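Local coordinates for citrate synthase (Metallosphaera sedula, PDB 6ABW), which probably condenses oxaloacetate with acetyl-CoA and water to give citrate and free CoA, a step of the tricarboxylic acid cycle, at residues E251-K255 with R256-E260; D325-S328 with G329-F332; L72-Q75 with R76-A80. All coordinates share one frame; numbering follows the deposited sequence.

How the contacts relate
Along the chain the order is contact 3, contact 1, contact 2, each a local arrangement within a single helix: 71-84, 250-260 and 325-335 respectively. Contacts 1 and 2 lie on the same side of the chain's centre, their own centres about 21 Å apart and their nearest atoms about 8 Å, without touching. Helices 233-244 and 295-315 pack against both, and both lie beside acetyl-CoA-binding residues. Contact 2 is the more deeply placed and holds Asp325, a predicted active-site residue. Contact 3, its centre about 51 Å from that of contact 1 and about 30 Å from that of contact 2, is structural packing away from that site, where helix 71-84 also meets the second subunit.

Contact 1. Residues E251-K255 with R256-E260; sequences ESWFK and RKIIE
Lys257 lays its CG over one face of the Trp253 indole, 3.7 Å from the centroid of the five-membered ring: a CH-pi contact in which the two side chains cross at about a right angle. Held beside the backbone N (chi1 -54°), CG comes to lie over the indole, and the bend at chi2 follows it. At the other end of the indole, Trp253 CZ3 comes within 3.8 Å of Ile258 CG1. Ile258 serves Phe254 as well, with its CB above that ring's face, 4.0 Å from the centroid, while Ile259 CD1 approaches Phe254 CE2 obliquely at 3.6 Å. On the outer side, Arg256 NH2 gives Ser252 OG a weak bond of 3.3 Å, the hydroxyl lying at the guanidinium edge.

Beneath these side chains helix 250-260 ends in a wider, pi-type turn. Phe254 O is gripped twice, by Ile258 N and by Ile259 N, and Lys255 O accepts Glu260 N at 2.9 Å, a step of five residues instead of four.

Farther out, Glu243 of helix 233-244 accepts a hydrogen bond from Trp253 NE1, and Leu307 of helix 295-315 touches both aromatic side chains. Replacing Trp253 with an alanine would probably leave Glu243 without this donor and strip Lys257 CG and Ile258 CG1 of the indole they pack on. The Phe254 side chain lies about 4 Å from that of Leu265, which binds acetyl-CoA.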
loop_
_atom_site.group_PDB
_atom_site.type_symbol
_atom_site.label_atom_id
_atom_site.label_comp_id
_atom_site.label_asym_id
_atom_site.label_seq_id
_atom_site.Cartn_x
_atom_site.Cartn_y
_atom_site.Cartn_z
ATOM N N GLU A 251 -30.517 -28.270 -5.548
ATOM C CA GLU A 251 -30.525 -29.332 -4.537
ATOM C C GLU A 251 -29.447 -30.358 -4.753
ATOM O O GLU A 251 -28.761 -30.760 -3.816
ATOM C CB GLU A 251 -31.869 -30.059 -4.497
ATOM C CG GLU A 251 -32.876 -29.274 -3.704
ATOM C CD GLU A 251 -34.254 -29.964 -3.499
ATOM O OE1 GLU A 251 -34.418 -31.231 -3.743
ATOM O OE2 GLU A 251 -35.139 -29.176 -3.015
ATOM N N SER A 252 -29.263 -30.756 -6.014
ATOM C CA SER A 252 -28.214 -31.707 -6.355
ATOM C C SER A 252 -26.799 -31.184 -6.073
ATOM O O SER A 252 -25.985 -31.914 -5.470
ATOM C CB SER A 252 -28.348 -32.210 -7.826
ATOM O OG SER A 252 -27.209 -32.957 -8.208
ATOM N N TRP A 253 -26.522 -29.938 -6.468
ATOM C CA TRP A 253 -25.275 -29.312 -6.154
ATOM C C TRP A 253 -25.040 -29.284 -4.624
ATOM O O TRP A 253 -23.933 -29.567 -4.166
ATOM C CB TRP A 253 -25.229 -27.922 -6.735
ATOM C CG TRP A 253 -23.957 -27.164 -6.530
ATOM C CD1 TRP A 253 -22.930 -27.024 -7.423
ATOM C CD2 TRP A 253 -23.620 -26.362 -5.385
ATOM N NE1 TRP A 253 -21.933 -26.255 -6.862
ATOM C CE2 TRP A 253 -22.350 -25.818 -5.624
ATOM C CE3 TRP A 253 -24.280 -26.064 -4.155
ATOM C CZ2 TRP A 253 -21.724 -24.961 -4.725
ATOM C CZ3 TRP A 253 -23.643 -25.222 -3.251
ATOM C CH2 TRP A 253 -22.365 -24.693 -3.517
ATOM N N PHE A 254 -26.061 -28.909 -3.905
ATOM C CA PHE A 254 -25.959 -28.782 -2.411
ATOM C C PHE A 254 -25.709 -30.189 -1.833
ATOM O O PHE A 254 -24.821 -30.348 -0.986
ATOM C CB PHE A 254 -27.235 -28.206 -1.818
ATOM C CG PHE A 254 -27.139 -27.865 -0.340
ATOM C CD1 PHE A 254 -26.631 -26.648 0.102
ATOM C CD2 PHE A 254 -27.632 -28.723 0.606
ATOM C CE1 PHE A 254 -26.560 -26.350 1.507
ATOM C CE2 PHE A 254 -27.612 -28.403 1.964
ATOM C CZ PHE A 254 -27.057 -27.224 2.409
ATOM N N LYS A 255 -26.457 -31.198 -2.303
ATOM C CA LYS A 255 -26.201 -32.613 -1.859
ATOM C C LYS A 255 -24.760 -33.080 -2.083
ATOM O O LYS A 255 -24.065 -33.599 -1.170
ATOM C CB LYS A 255 -27.233 -33.544 -2.477
ATOM C CG LYS A 255 -27.100 -35.028 -2.062
ATOM C CD LYS A 255 -27.009 -35.225 -0.550
ATOM C CE LYS A 255 -26.909 -36.709 -0.160
ATOM N NZ LYS A 255 -28.240 -37.314 -0.169
ATOM N N ARG A 256 -24.249 -32.823 -3.274
ATOM C CA ARG A 256 -22.916 -33.247 -3.669
ATOM C C ARG A 256 -21.774 -32.453 -3.018
ATOM O O ARG A 256 -20.895 -33.034 -2.414
ATOM C CB ARG A 256 -22.852 -33.274 -5.233
ATOM C CG ARG A 256 -23.948 -34.209 -5.888
ATOM C CD ARG A 256 -24.214 -33.989 -7.401
ATOM N NE ARG A 256 -23.113 -33.240 -7.999
ATOM C CZ ARG A 256 -23.173 -31.996 -8.514
ATOM N NH1 ARG A 256 -22.045 -31.419 -8.917
ATOM N NH2 ARG A 256 -24.322 -31.330 -8.689
ATOM N N LYS A 257 -21.792 -31.112 -3.076
ATOM C CA LYS A 257 -20.700 -30.281 -2.651
ATOM C C LYS A 257 -20.691 -30.003 -1.139
ATOM O O LYS A 257 -19.623 -29.919 -0.542
ATOM C CB LYS A 257 -20.679 -28.952 -3.392
ATOM C CG LYS A 257 -20.692 -29.067 -4.911
ATOM C CD LYS A 257 -19.355 -29.503 -5.496
ATOM C CE LYS A 257 -19.474 -29.799 -6.995
ATOM N NZ LYS A 257 -18.230 -30.448 -7.502
ATOM N N ILE A 258 -21.879 -29.780 -0.581
ATOM C CA ILE A 258 -22.035 -29.359 0.816
ATOM C C ILE A 258 -22.290 -30.542 1.767
ATOM O O ILE A 258 -21.575 -30.672 2.763
ATOM C CB ILE A 258 -23.149 -28.274 0.970
ATOM C CG1 ILE A 258 -22.882 -27.094 0.011
ATOM C CG2 ILE A 258 -23.250 -27.806 2.420
ATOM C CD1 ILE A 258 -21.537 -26.405 0.124
ATOM N N ILE A 259 -23.308 -31.332 1.502
ATOM C CA ILE A 259 -23.693 -32.428 2.394
ATOM C C ILE A 259 -22.613 -33.535 2.302
ATOM O O ILE A 259 -22.133 -33.972 3.341
ATOM C CB ILE A 259 -25.107 -32.963 2.144
ATOM C CG1 ILE A 259 -26.200 -31.904 2.328
ATOM C CG2 ILE A 259 -25.459 -34.183 3.033
ATOM C CD1 ILE A 259 -26.161 -31.254 3.701
ATOM N N GLU A 260 -22.211 -33.952 1.092
ATOM C CA GLU A 260 -21.272 -35.104 0.912
ATOM C C GLU A 260 -19.842 -34.669 0.926
ATOM O O GLU A 260 -19.028 -35.254 1.629
ATOM C CB GLU A 260 -21.652 -35.892 -0.354
ATOM C CG GLU A 260 -23.096 -36.414 -0.352
ATOM C CD GLU A 260 -23.421 -37.493 0.725
ATOM O OE1 GLU A 260 -22.584 -38.411 0.879
ATOM O OE2 GLU A 260 -24.517 -37.473 1.395
#

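Contact 2. Residues D325-S328 with G329-F332; sequences DFYS and GVVF
The backbone from Asp325 to Phe332 makes two direct i to i+4 bonds, Phe332 N to Ser328 O at 2.9 Å and Val331 N to Tyr327 O at a longer 3.3 Å, but the two steps before them run through water. One water donates to Asp325 O at 2.6 Å and accepts from Gly329 N at 3.0 Å. A second does the same between Phe326 O and Val330 N, 2.5 Å from the carbonyl oxygen. The carbonyls are thus held away from the amides they would meet directly in a regular helix, and Tyr327 shares in the distortion, with phi -106° and psi -2°.

Among the side chains, Phe332 turns back along the helix and covers the carbonyl of Ser328: that oxygen sits 3.2 Å above one face of the ring, toward its rim, while it also accepts the Phe332 amide. Tyr327 CD1 and Val330 CG2 meet more loosely, at 4.4 Å. Phe326 CD2 lies over one face of the Tyr327 ring, toward its rim.

Two waters are thus inserted into the N-terminal part of helix 325-335, which is buried among helices 233-244, 278-292 and 295-315 and carries Asp325, predicted to belong to the active site. Ser328 OG stands between its backbone N and carbonyl carbon (chi1 60°) and hydrogen-bonds Tyr192 OH, which Asp325 OD1 also engages, so one tyrosine hydroxyl links the carboxylate to the serine three residues on. Tyr327 OH bonds Glu308 of helix 295-315. Phe326 makes edge-to-face stacks with Phe241 and with Phe268, a residue of the acetyl-CoA site.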
loop_
_atom_site.group_PDB
_atom_site.type_symbol
_atom_site.label_atom_id
_atom_site.label_comp_id
_atom_site.label_asym_id
_atom_site.label_seq_id
_atom_site.Cartn_x
_atom_site.Cartn_y
_atom_site.Cartn_z
ATOM N N ASP A 325 -21.954 -11.020 1.853
ATOM C CA ASP A 325 -21.412 -11.410 0.529
ATOM C C ASP A 325 -22.343 -12.318 -0.275
ATOM O O ASP A 325 -22.084 -12.595 -1.438
ATOM C CB ASP A 325 -20.022 -11.977 0.700
ATOM C CG ASP A 325 -19.046 -10.998 1.499
ATOM O OD1 ASP A 325 -18.969 -9.741 1.182
ATOM O OD2 ASP A 325 -18.399 -11.496 2.491
ATOM N N PHE A 326 -23.404 -12.830 0.352
ATOM C CA PHE A 326 -24.249 -13.852 -0.261
ATOM C C PHE A 326 -25.101 -13.296 -1.401
ATOM O O PHE A 326 -25.202 -13.913 -2.445
ATOM C CB PHE A 326 -25.143 -14.578 0.807
ATOM C CG PHE A 326 -25.761 -15.863 0.278
ATOM C CD1 PHE A 326 -25.022 -16.976 0.141
ATOM C CD2 PHE A 326 -27.067 -15.865 -0.204
ATOM C CE1 PHE A 326 -25.580 -18.123 -0.378
ATOM C CE2 PHE A 326 -27.637 -17.007 -0.699
ATOM C CZ PHE A 326 -26.910 -18.132 -0.782
ATOM N N TYR A 327 -25.756 -12.147 -1.174
ATOM C CA TYR A 327 -26.624 -11.514 -2.148
ATOM C C TYR A 327 -26.042 -10.253 -2.820
ATOM O O TYR A 327 -26.656 -9.735 -3.734
ATOM C CB TYR A 327 -27.947 -11.135 -1.488
ATOM C CG TYR A 327 -28.896 -12.284 -1.318
ATOM C CD1 TYR A 327 -29.507 -12.814 -2.420
ATOM C CD2 TYR A 327 -29.218 -12.784 -0.084
ATOM C CE1 TYR A 327 -30.402 -13.865 -2.297
ATOM C CE2 TYR A 327 -30.119 -13.858 0.069
ATOM C CZ TYR A 327 -30.690 -14.391 -1.043
ATOM O OH TYR A 327 -31.600 -15.457 -0.989
ATOM N N SER A 328 -24.840 -9.810 -2.450
ATOM C CA SER A 328 -24.334 -8.558 -3.056
ATOM C C SER A 328 -24.016 -8.766 -4.535
ATOM O O SER A 328 -24.361 -7.925 -5.392
ATOM C CB SER A 328 -23.105 -8.059 -2.263
ATOM O OG SER A 328 -22.042 -9.020 -2.276
ATOM N N GLY A 329 -23.408 -9.908 -4.870
ATOM C CA GLY A 329 -23.149 -10.285 -6.211
ATOM C C GLY A 329 -24.388 -10.339 -7.083
ATOM O O GLY A 329 -24.392 -9.909 -8.252
ATOM N N VAL A 330 -25.472 -10.885 -6.555
ATOM C CA VAL A 330 -26.741 -10.877 -7.246
ATOM C C VAL A 330 -27.175 -9.460 -7.621
ATOM O O VAL A 330 -27.605 -9.246 -8.738
ATOM C CB VAL A 330 -27.859 -11.618 -6.481
ATOM C CG1 VAL A 330 -29.171 -11.591 -7.308
ATOM C CG2 VAL A 330 -27.422 -13.056 -6.240
ATOM N N VAL A 331 -27.081 -8.503 -6.718
ATOM C CA VAL A 331 -27.371 -7.097 -6.993
ATOM C C VAL A 331 -26.441 -6.570 -8.080
ATOM O O VAL A 331 -26.896 -6.009 -9.098
ATOM C CB VAL A 331 -27.279 -6.242 -5.723
ATOM C CG1 VAL A 331 -27.421 -4.782 -6.030
ATOM C CG2 VAL A 331 -28.381 -6.617 -4.736
ATOM N N PHE A 332 -25.147 -6.779 -7.919
ATOM C CA PHE A 332 -24.212 -6.225 -8.904
ATOM C C PHE A 332 -24.392 -6.810 -10.302
ATOM O O PHE A 332 -24.390 -6.074 -11.338
ATOM C CB PHE A 332 -22.760 -6.427 -8.450
ATOM C CG PHE A 332 -22.400 -5.772 -7.153
ATOM C CD1 PHE A 332 -22.847 -4.506 -6.793
ATOM C CD2 PHE A 332 -21.512 -6.469 -6.274
ATOM C CE1 PHE A 332 -22.466 -3.932 -5.618
ATOM C CE2 PHE A 332 -21.145 -5.831 -5.086
ATOM C CZ PHE A 332 -21.606 -4.565 -4.841
HETATM O O HOH W 1 -21.902 -12.359 -4.026
HETATM O O HOH W 2 -24.478 -12.937 -4.632
#

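Contact 3. Residues L72-Q75 with R76-A80; sequences LQLQ and RLKSA
Gln75 O accepts the backbone N of Ser79 at 3.1 Å, and Ser79 OG lies at the same 3.1 Å from that oxygen. With OG beside its own backbone N (chi1 -57°), the hydroxyl points to the carbonyl one turn earlier, although its proton has another acceptor within reach and this second bond is not settled. One residue earlier, Lys78 N donates to Leu74 O at 2.9 Å, the straightest of the backbone bonds here. Above it the extended lysine chain crosses the leucine, CE resting 3.9 Å from Leu74 CD1, and NZ remains 4.2 Å from Leu74 CD2.

Arg76 bends at chi3 (-99°), which brings the guanidinium back along the helix until NH2 reaches Leu72 CD2 at 3.4 Å, the methyl meeting the edge of the group. Gln73 CA lies over one guanidinium face, and Gln73 CG is 3.8 Å from Arg76 NH2. The amide beyond is turned steeply against the guanidinium, its OE1 accepting a hydrogen bond from Thr70 N just ahead of the helix.

Leu77 packs on His61 of helix 56-65 and Val133 of helix 128-151, and Leu74 touches Ile386 of the second subunit. Leu77 is the buried residue, while Gln75, Arg76 and Ser79 are exposed: the regular i to i+4 ladder of a surface alpha-helix, away from the acetyl-CoA site.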
loop_
_atom_site.group_PDB
_atom_site.type_symbol
_atom_site.label_atom_id
_atom_site.label_comp_id
_atom_site.label_asym_id
_atom_site.label_seq_id
_atom_site.Cartn_x
_atom_site.Cartn_y
_atom_site.Cartn_z
ATOM N N LEU A 72 -28.208 22.581 3.099
ATOM C CA LEU A 72 -27.132 23.417 2.569
ATOM C C LEU A 72 -25.808 22.605 2.601
ATOM O O LEU A 72 -24.977 22.717 1.678
ATOM C CB LEU A 72 -26.994 24.688 3.389
ATOM C CG LEU A 72 -25.972 25.720 2.865
ATOM C CD1 LEU A 72 -26.471 26.387 1.586
ATOM C CD2 LEU A 72 -25.656 26.789 3.922
ATOM N N GLN A 73 -25.626 21.842 3.666
ATOM C CA GLN A 73 -24.460 20.963 3.760
ATOM C C GLN A 73 -24.473 19.955 2.627
ATOM O O GLN A 73 -23.422 19.721 1.960
ATOM C CB GLN A 73 -24.324 20.281 5.087
ATOM C CG GLN A 73 -23.904 21.187 6.192
ATOM C CD GLN A 73 -24.022 20.587 7.572
ATOM O OE1 GLN A 73 -24.815 19.677 7.849
ATOM N NE2 GLN A 73 -23.275 21.151 8.461
ATOM N N LEU A 74 -25.627 19.384 2.360
ATOM C CA LEU A 74 -25.750 18.384 1.320
ATOM C C LEU A 74 -25.453 18.957 -0.040
ATOM O O LEU A 74 -24.810 18.358 -0.878
ATOM C CB LEU A 74 -27.119 17.771 1.300
ATOM C CG LEU A 74 -27.384 16.657 0.296
ATOM C CD1 LEU A 74 -26.364 15.506 0.375
ATOM C CD2 LEU A 74 -28.748 16.094 0.542
ATOM N N GLN A 75 -25.997 20.138 -0.285
ATOM C CA GLN A 75 -25.709 20.864 -1.504
ATOM C C GLN A 75 -24.230 21.146 -1.773
ATOM O O GLN A 75 -23.786 21.003 -2.941
ATOM C CB GLN A 75 -26.535 22.159 -1.497
ATOM C CG GLN A 75 -26.427 23.104 -2.655
ATOM C CD GLN A 75 -27.053 24.472 -2.288
ATOM O OE1 GLN A 75 -26.556 25.518 -2.728
ATOM N NE2 GLN A 75 -28.117 24.464 -1.417
ATOM N N ARG A 76 -23.492 21.575 -0.756
ATOM C CA ARG A 76 -22.070 21.863 -0.908
ATOM C C ARG A 76 -21.308 20.561 -1.194
ATOM O O ARG A 76 -20.410 20.530 -2.032
ATOM C CB ARG A 76 -21.471 22.531 0.338
ATOM C CG ARG A 76 -21.734 24.061 0.389
ATOM C CD ARG A 76 -21.125 24.683 1.645
ATOM N NE ARG A 76 -22.135 24.876 2.694
ATOM C CZ ARG A 76 -22.108 24.373 3.940
ATOM N NH1 ARG A 76 -21.097 23.631 4.409
ATOM N NH2 ARG A 76 -23.116 24.643 4.758
ATOM N N LEU A 77 -21.728 19.486 -0.525
ATOM C CA LEU A 77 -21.130 18.161 -0.746
ATOM C C LEU A 77 -21.342 17.667 -2.127
ATOM O O LEU A 77 -20.402 17.176 -2.736
ATOM C CB LEU A 77 -21.669 17.154 0.263
ATOM C CG LEU A 77 -21.302 15.675 -0.007
ATOM C CD1 LEU A 77 -19.836 15.579 0.044
ATOM C CD2 LEU A 77 -21.885 14.849 1.110
ATOM N N LYS A 78 -22.563 17.719 -2.638
ATOM C CA LYS A 78 -22.825 17.368 -3.986
ATOM C C LYS A 78 -22.041 18.147 -5.040
ATOM O O LYS A 78 -21.566 17.539 -6.008
ATOM C CB LYS A 78 -24.298 17.489 -4.254
ATOM C CG LYS A 78 -25.100 16.409 -3.560
ATOM C CD LYS A 78 -26.567 16.634 -3.809
ATOM C CE LYS A 78 -27.349 15.402 -3.366
ATOM N NZ LYS A 78 -28.780 15.704 -3.603
ATOM N N SER A 79 -21.939 19.469 -4.900
ATOM C CA SER A 79 -21.125 20.277 -5.851
ATOM C C SER A 79 -19.634 19.862 -5.790
ATOM O O SER A 79 -18.957 19.827 -6.823
ATOM C CB SER A 79 -21.163 21.769 -5.486
ATOM O OG SER A 79 -22.482 22.175 -5.481
ATOM N N ALA A 80 -19.148 19.563 -4.608
ATOM C CA ALA A 80 -17.731 19.134 -4.450
ATOM C C ALA A 80 -17.479 17.773 -5.150
ATOM O O ALA A 80 -16.476 17.605 -5.867
ATOM C CB ALA A 80 -17.362 19.057 -3.004
#